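Local coordinates for putative uncharacterized protein (Xanthomonas oryzae pv. oryzae, PDB 4KL0), which binds calcium and resembles the inosine-uridine nucleoside hydrolases, so it may hydrolyse N-glycosyl bonds, although its substrate and its role as a bacterial effector remain unsettled, at residues 34-39 / 74-79; 68-73 / 94-99; 81-86 / 118-123. All coordinates share one frame; numbering follows the deposited sequence.

Contact 1 (34-39 / 74-79); sequences TDPNKD and SQRAQL. With CA (calcium ion), chain B.
The guanidinium of R76 meets the loop 34-39 with its edge: P36 O and the backbone of N37 lie at that edge, with N37 O in the plane. NH1 donates to P36 O at 3.0 Å, with an N-H...O angle of 155°. The oxygen lies close to the guanidinium plane, but NH1 stands above the carbonyl plane, 31° out of it, and so is not on a lone pair. An extended chain from CG to NE carries the group over from helix 70-86, and its CG and CD also pass close to P36 O. NE and NH2 are employed as well, NE by L67 O and NH2 by the carbonyls of H110 and K112, which holds the rotation of the buried cation.

One helical turn later, L79 adds the apolar half. Its CD2 lies 3.8 Å from P36 CB, the two side chains sliding past each other in opposite directions, while CD1 presses tightly on N37 CG at 3.3 Å, crossing the amide chain at about a right angle. The polar end of N37 turns to Y252, which its OD1 meets in a hydrogen bond.

D35 gives OD1 to the calcium at 2.5 Å, in a shell completed by D42, I151 O, D318 and three waters. Its OD2 accepts from water 1, which in turn accepts from K38 NZ, and K38 forms a salt bridge to D39 OD2 (NZ to OD2, 2.8 Å). R76 bonds the residue that follows the ligand D35, which probably helps to hold the backbone of this Asp-rich calcium loop, and its charge probably offsets part of the local negative potential.

Contact 2 (68-73 / 94-99); sequences GDADMR and VARGQD
R73 leaves its helix with CG anti to the carbonyl carbon and bends at chi3 (-54°), which swings its guanidinium back beside A70, whose CA lies over one face, and toward the loop 97-99. R96 starts the other way, CG anti to the backbone N, and its bend at chi3 (98°) lays its own guanidinium alongside A70, whose CB sits over one face.

The R73 group is gripped around its edge. NE donates to G97 O at 2.8 Å from well above that carbonyl plane, and NH2 adds a weak bond to the same oxygen. NH1 and NH2 together hold D99 end-on, but both go to one atom: OD1 is 2.8 Å from NH2 and 3.1 Å from NH1, the latter on its anti lone pair. Because the carboxylate stands nearly perpendicular to the guanidinium (86°), this is a salt bridge to a single oxygen and not a flat two-oxygen pair. NH1 also reaches G68 O at 2.9 Å, here on a lone pair in the carbonyl plane. Q98 O lies over the centre of the face opposite A70 CA, so the carbonyl dipole probably helps to stabilise the buried charge.

Water 4 joins A70 N to D99 OD1, and D69, the N-cap, accepts through OD1 from M72 N at 3.0 Å. R73 CB packs on R96 CG at 3.9 Å, whereas the polar end of R96 goes to S74 OG.

The contact lies within the beta-alpha-beta unit of strand 58-65, helix 70-86 and strand 93-96, tying the helix's first turn to the end of the last strand, with helix 155-163 touching Q98 beyond.

Contact 3 (81-86 / 118-123); sequences KGVFDR and AALRAA
In this Rossmann-like alpha/beta fold, the last turns of helix 70-86 pack against the segment 118-123, and glycine makes the close approach possible. G82 CA is 4.5 Å from A122 CA, and it points a C-H at L120 O (3.2 Å from G82 CA, 163° at the hydrogen); a CB on G82 would collide with that oxygen. A122 CB fits beside the helix, touching K81 CG and lying 3.8 Å from G82 N.

R86 sets out with CG anti to the carbonyl carbon (chi1 -66°) and stays extended from CG to NE, and its guanidinium is turned at chi4 so that NH1 meets G82 O, one turn earlier in the same helix. This bond is 2.8 Å from NH1 to G82 O, with an N-H...O angle of 158° and the oxygen in the guanidinium plane; the carbonyl also accepts from R86 N. L120, likewise with CG anti to its carbonyl carbon, splits its branches. CD1 reaches V83 CG2 at 4.2 Å, part of an apolar patch to which helix 248-269 contributes V249 beside V83 and Y252 beside L120. The other methyl, L120 CD2, lies over one face of the R86 guanidinium, offset toward its rim and 3.2 Å from NE.

Overall arrangement
Helix 70-86 is common to all three contacts: contact 2 uses its first turn, contact 1 its middle and contact 3 its last turns. The centre of contact 1 is 9 Å from that of contact 2 and 10 Å from that of contact 3; contacts 2 and 3 are 16 Å apart. Direct bonds probably join neighbours: the S74-R96 pair links contacts 1 and 2, while Q75 OE1 lies 2.7 Å from R121 NH1 and Q78 O 2.9 Å from A122 N. V94 of contact 2 packs on F84 and K81 of contact 3. The side chains of R73 and V83 are each about 13 Å from the bound calcium, so neither contact reaches the metal directly; contact 1 alone of the three holds a calcium ligand.

Contact 1 (34-39 / 74-79)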
# COMPACT_ATOMS: atom_id res chain seq x y z
N THR A 34 -1.94 -5.94 -4.02
CA THR A 34 -2.54 -4.59 -3.95
C THR A 34 -3.96 -4.55 -4.51
O THR A 34 -4.39 -5.47 -5.21
CB THR A 34 -1.64 -3.67 -4.76
OG1 THR A 34 -2.14 -2.33 -4.80
CG2 THR A 34 -1.48 -4.16 -6.18
N ASP A 35 -4.74 -3.54 -4.10
CA ASP A 35 -6.18 -3.44 -4.45
C ASP A 35 -6.50 -1.99 -4.80
O ASP A 35 -7.25 -1.33 -4.10
CB ASP A 35 -7.08 -3.94 -3.30
CG ASP A 35 -6.80 -3.24 -1.95
OD1 ASP A 35 -5.88 -2.38 -1.88
OD2 ASP A 35 -7.56 -3.52 -0.97
N PRO A 36 -5.96 -1.52 -5.91
CA PRO A 36 -6.05 -0.06 -6.19
C PRO A 36 -7.45 0.42 -6.63
O PRO A 36 -8.35 -0.36 -7.07
CB PRO A 36 -5.07 0.13 -7.35
CG PRO A 36 -5.12 -1.22 -8.11
CD PRO A 36 -5.16 -2.23 -6.93
N ASN A 37 -7.60 1.73 -6.51
CA ASN A 37 -8.79 2.47 -6.98
C ASN A 37 -10.06 2.27 -6.16
O ASN A 37 -11.16 2.46 -6.66
CB ASN A 37 -9.04 2.25 -8.46
CG ASN A 37 -9.79 3.42 -9.08
OD1 ASN A 37 -9.47 4.58 -8.78
ND2 ASN A 37 -10.79 3.13 -9.94
N LYS A 38 -9.92 1.88 -4.89
CA LYS A 38 -11.05 2.12 -3.97
C LYS A 38 -10.71 3.25 -3.00
O LYS A 38 -11.58 3.76 -2.28
CB LYS A 38 -11.53 0.84 -3.25
CG LYS A 38 -10.50 -0.06 -2.59
CD LYS A 38 -10.08 0.43 -1.19
CE LYS A 38 -9.13 -0.62 -0.49
NZ LYS A 38 -8.71 -0.06 0.85
N ASP A 39 -9.46 3.68 -3.04
CA ASP A 39 -8.99 4.84 -2.27
C ASP A 39 -7.66 5.29 -2.92
O ASP A 39 -7.23 4.66 -3.87
CB ASP A 39 -8.86 4.51 -0.78
CG ASP A 39 -7.87 3.37 -0.47
OD1 ASP A 39 -6.89 3.14 -1.21
OD2 ASP A 39 -8.12 2.70 0.59
N SER A 74 -9.88 -7.63 -12.55
CA SER A 74 -9.25 -7.24 -13.83
C SER A 74 -9.28 -5.74 -14.07
O SER A 74 -8.29 -5.17 -14.54
CB SER A 74 -9.90 -7.98 -15.01
OG SER A 74 -9.51 -9.37 -14.98
N GLN A 75 -10.38 -5.07 -13.69
CA GLN A 75 -10.45 -3.62 -13.84
C GLN A 75 -9.35 -2.96 -12.98
O GLN A 75 -8.68 -2.05 -13.42
CB GLN A 75 -11.84 -3.05 -13.45
CG GLN A 75 -13.02 -3.65 -14.20
CD GLN A 75 -12.75 -3.69 -15.69
OE1 GLN A 75 -12.36 -2.68 -16.30
NE2 GLN A 75 -12.93 -4.88 -16.29
N ARG A 76 -9.18 -3.43 -11.75
CA ARG A 76 -8.14 -2.89 -10.89
C ARG A 76 -6.76 -3.15 -11.47
O ARG A 76 -5.93 -2.26 -11.43
CB ARG A 76 -8.25 -3.47 -9.47
CG ARG A 76 -9.51 -3.14 -8.75
CD ARG A 76 -9.41 -3.57 -7.26
NE ARG A 76 -10.73 -3.67 -6.65
CZ ARG A 76 -11.51 -2.65 -6.34
NH1 ARG A 76 -11.10 -1.36 -6.58
NH2 ARG A 76 -12.70 -2.87 -5.78
N ALA A 77 -6.53 -4.34 -12.04
CA ALA A 77 -5.24 -4.67 -12.60
C ALA A 77 -4.95 -3.79 -13.83
O ALA A 77 -3.84 -3.34 -14.02
CB ALA A 77 -5.20 -6.17 -12.99
N GLN A 78 -5.95 -3.58 -14.66
CA GLN A 78 -5.82 -2.68 -15.79
C GLN A 78 -5.50 -1.29 -15.33
O GLN A 78 -4.68 -0.60 -15.95
CB GLN A 78 -7.09 -2.67 -16.61
CG GLN A 78 -7.31 -4.02 -17.39
CD GLN A 78 -8.64 -4.02 -18.08
OE1 GLN A 78 -9.00 -3.04 -18.73
NE2 GLN A 78 -9.41 -5.10 -17.93
N LEU A 79 -6.14 -0.81 -14.26
CA LEU A 79 -5.75 0.49 -13.74
C LEU A 79 -4.29 0.55 -13.20
O LEU A 79 -3.59 1.50 -13.45
CB LEU A 79 -6.74 0.93 -12.66
CG LEU A 79 -6.44 2.21 -11.92
CD1 LEU A 79 -7.72 2.77 -11.51
CD2 LEU A 79 -5.57 1.93 -10.67
CA CA B . -4.58 -1.02 -0.25
O HOH W 1 -6.59 -2.14 0.95
O HOH W 2 -5.91 0.89 0.61
O HOH W 3 -4.32 -0.98 2.43

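Contact 2 (68-73 / 94-99)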
# COMPACT_ATOMS: atom_id res chain seq x y z
N GLY A 68 -12.66 -7.85 -5.05
CA GLY A 68 -13.77 -7.93 -5.98
C GLY A 68 -13.84 -9.30 -6.65
O GLY A 68 -12.99 -10.18 -6.48
N ASP A 69 -14.88 -9.44 -7.46
CA ASP A 69 -14.99 -10.64 -8.31
C ASP A 69 -13.99 -10.61 -9.45
O ASP A 69 -13.22 -9.64 -9.59
CB ASP A 69 -16.46 -10.83 -8.73
CG ASP A 69 -16.94 -9.83 -9.79
OD1 ASP A 69 -16.20 -8.98 -10.33
OD2 ASP A 69 -18.15 -9.91 -10.10
N ALA A 70 -13.98 -11.65 -10.30
CA ALA A 70 -12.92 -11.73 -11.29
C ALA A 70 -12.86 -10.52 -12.20
O ALA A 70 -11.79 -10.01 -12.49
CB ALA A 70 -13.07 -12.99 -12.14
N ASP A 71 -14.01 -10.06 -12.65
CA ASP A 71 -13.95 -8.92 -13.58
C ASP A 71 -13.50 -7.64 -12.85
O ASP A 71 -12.78 -6.82 -13.41
CB ASP A 71 -15.28 -8.68 -14.26
CG ASP A 71 -15.23 -7.51 -15.22
OD1 ASP A 71 -14.37 -7.55 -16.16
OD2 ASP A 71 -15.97 -6.53 -14.98
N MET A 72 -13.91 -7.49 -11.60
CA MET A 72 -13.46 -6.28 -10.84
C MET A 72 -11.95 -6.32 -10.67
O MET A 72 -11.27 -5.26 -10.81
CB MET A 72 -14.11 -6.24 -9.47
CG MET A 72 -13.72 -5.02 -8.59
SD MET A 72 -13.97 -3.33 -9.42
CE MET A 72 -15.69 -3.24 -9.45
N ARG A 73 -11.42 -7.49 -10.30
CA ARG A 73 -9.97 -7.60 -10.13
C ARG A 73 -9.27 -7.28 -11.43
O ARG A 73 -8.22 -6.64 -11.46
CB ARG A 73 -9.57 -8.99 -9.59
CG ARG A 73 -10.17 -9.24 -8.23
CD ARG A 73 -9.51 -10.53 -7.62
NE ARG A 73 -9.59 -11.72 -8.51
CZ ARG A 73 -10.62 -12.58 -8.55
NH1 ARG A 73 -11.73 -12.38 -7.85
NH2 ARG A 73 -10.53 -13.63 -9.35
N VAL A 94 1.77 -7.13 -14.29
CA VAL A 94 0.56 -7.06 -13.48
C VAL A 94 -0.36 -8.22 -13.82
O VAL A 94 -0.72 -8.48 -15.02
CB VAL A 94 -0.18 -5.74 -13.69
CG1 VAL A 94 -1.39 -5.64 -12.81
CG2 VAL A 94 0.76 -4.54 -13.47
N ALA A 95 -0.83 -8.88 -12.76
CA ALA A 95 -1.73 -10.02 -12.94
C ALA A 95 -2.97 -9.92 -12.01
O ALA A 95 -2.85 -9.41 -10.86
CB ALA A 95 -0.97 -11.29 -12.63
N ARG A 96 -4.13 -10.38 -12.47
CA ARG A 96 -5.31 -10.51 -11.65
C ARG A 96 -5.13 -11.69 -10.65
O ARG A 96 -4.79 -12.81 -11.07
CB ARG A 96 -6.50 -10.84 -12.58
CG ARG A 96 -7.66 -11.46 -11.89
CD ARG A 96 -8.85 -11.64 -12.80
NE ARG A 96 -9.01 -12.95 -13.38
CZ ARG A 96 -9.81 -13.17 -14.41
NH1 ARG A 96 -9.96 -14.40 -14.91
NH2 ARG A 96 -10.49 -12.13 -14.94
N GLY A 97 -5.47 -11.48 -9.38
CA GLY A 97 -5.45 -12.54 -8.39
C GLY A 97 -6.62 -13.50 -8.53
O GLY A 97 -7.48 -13.35 -9.41
N GLN A 98 -6.64 -14.51 -7.69
CA GLN A 98 -7.70 -15.53 -7.76
C GLN A 98 -8.99 -15.24 -6.95
O GLN A 98 -9.06 -14.31 -6.11
CB GLN A 98 -7.11 -16.87 -7.33
CG GLN A 98 -6.90 -16.96 -5.83
CD GLN A 98 -6.38 -18.30 -5.35
OE1 GLN A 98 -7.06 -19.02 -4.58
NE2 GLN A 98 -5.17 -18.64 -5.77
N ASP A 99 -10.03 -16.03 -7.18
CA ASP A 99 -11.28 -15.85 -6.48
C ASP A 99 -11.15 -16.11 -4.98
O ASP A 99 -10.35 -16.92 -4.54
CB ASP A 99 -12.30 -16.85 -7.03
CG ASP A 99 -12.96 -16.37 -8.34
OD1 ASP A 99 -12.84 -15.17 -8.73
OD2 ASP A 99 -13.65 -17.23 -8.97
O HOH W 4 -15.38 -14.09 -9.41

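Contact 3 (81-86 / 118-123)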
# COMPACT_ATOMS: atom_id res chain seq x y z
N LYS A 81 -1.82 -1.26 -14.16
CA LYS A 81 -0.89 -1.30 -15.28
C LYS A 81 -0.89 0.04 -16.03
O LYS A 81 0.18 0.56 -16.41
CB LYS A 81 -1.24 -2.50 -16.16
CG LYS A 81 -0.39 -2.62 -17.44
CD LYS A 81 1.02 -3.00 -17.08
CE LYS A 81 1.83 -3.38 -18.32
NZ LYS A 81 3.21 -3.61 -17.88
N GLY A 82 -2.08 0.64 -16.19
CA GLY A 82 -2.16 2.01 -16.70
C GLY A 82 -1.34 3.04 -15.94
O GLY A 82 -0.73 3.95 -16.53
N VAL A 83 -1.31 2.93 -14.60
CA VAL A 83 -0.51 3.82 -13.79
C VAL A 83 0.98 3.54 -13.94
O VAL A 83 1.77 4.47 -14.17
CB VAL A 83 -0.94 3.76 -12.32
CG1 VAL A 83 0.08 4.50 -11.40
CG2 VAL A 83 -2.36 4.32 -12.15
N PHE A 84 1.38 2.27 -13.90
CA PHE A 84 2.80 1.95 -14.15
C PHE A 84 3.30 2.46 -15.51
O PHE A 84 4.40 2.99 -15.59
CB PHE A 84 3.07 0.46 -13.97
CG PHE A 84 2.85 -0.02 -12.57
CD1 PHE A 84 3.48 0.60 -11.49
CD2 PHE A 84 2.02 -1.10 -12.36
CE1 PHE A 84 3.23 0.13 -10.17
CE2 PHE A 84 1.75 -1.58 -11.07
CZ PHE A 84 2.39 -0.97 -10.00
N ASP A 85 2.45 2.34 -16.52
CA ASP A 85 2.79 2.85 -17.87
C ASP A 85 3.05 4.37 -17.84
O ASP A 85 4.06 4.87 -18.39
CB ASP A 85 1.64 2.57 -18.83
CG ASP A 85 1.51 1.10 -19.23
OD1 ASP A 85 2.45 0.27 -19.00
OD2 ASP A 85 0.44 0.80 -19.80
N ARG A 86 2.18 5.11 -17.16
CA ARG A 86 2.31 6.60 -17.04
C ARG A 86 3.44 7.06 -16.11
O ARG A 86 3.85 8.21 -16.10
CB ARG A 86 0.97 7.15 -16.57
CG ARG A 86 -0.07 6.94 -17.64
CD ARG A 86 -1.47 7.31 -17.14
NE ARG A 86 -2.49 7.27 -18.20
CZ ARG A 86 -3.06 6.17 -18.69
NH1 ARG A 86 -2.68 4.96 -18.33
NH2 ARG A 86 -4.00 6.29 -19.63
N ALA A 118 -11.24 5.26 -14.11
CA ALA A 118 -11.74 4.58 -15.33
C ALA A 118 -10.86 4.84 -16.57
O ALA A 118 -10.49 3.91 -17.29
CB ALA A 118 -13.15 4.97 -15.60
N ALA A 119 -10.51 6.10 -16.82
CA ALA A 119 -9.76 6.46 -18.02
C ALA A 119 -8.29 6.14 -17.91
O ALA A 119 -7.52 6.38 -18.85
CB ALA A 119 -9.91 7.96 -18.30
N LEU A 120 -7.86 5.65 -16.76
CA LEU A 120 -6.45 5.31 -16.64
C LEU A 120 -6.19 3.84 -16.98
O LEU A 120 -5.03 3.42 -17.04
CB LEU A 120 -5.89 5.67 -15.25
CG LEU A 120 -5.65 7.17 -14.99
CD1 LEU A 120 -4.78 7.36 -13.74
CD2 LEU A 120 -4.96 7.78 -16.16
N ARG A 121 -7.23 3.05 -17.23
CA ARG A 121 -7.03 1.62 -17.43
C ARG A 121 -6.26 1.31 -18.72
O ARG A 121 -6.56 1.87 -19.79
CB ARG A 121 -8.36 0.90 -17.50
CG ARG A 121 -9.06 0.80 -16.13
CD ARG A 121 -10.43 0.18 -16.30
NE ARG A 121 -11.34 1.13 -16.92
CZ ARG A 121 -12.66 0.96 -17.02
NH1 ARG A 121 -13.26 -0.16 -16.55
NH2 ARG A 121 -13.38 1.93 -17.59
N ALA A 122 -5.28 0.42 -18.62
CA ALA A 122 -4.62 -0.13 -19.82
C ALA A 122 -5.65 -1.07 -20.45
O ALA A 122 -6.70 -1.37 -19.84
CB ALA A 122 -3.39 -0.88 -19.45
N ALA A 123 -5.39 -1.54 -21.66
CA ALA A 123 -6.25 -2.57 -22.28
C ALA A 123 -6.23 -3.91 -21.50
O ALA A 123 -5.21 -4.24 -20.86
CB ALA A 123 -5.81 -2.80 -23.73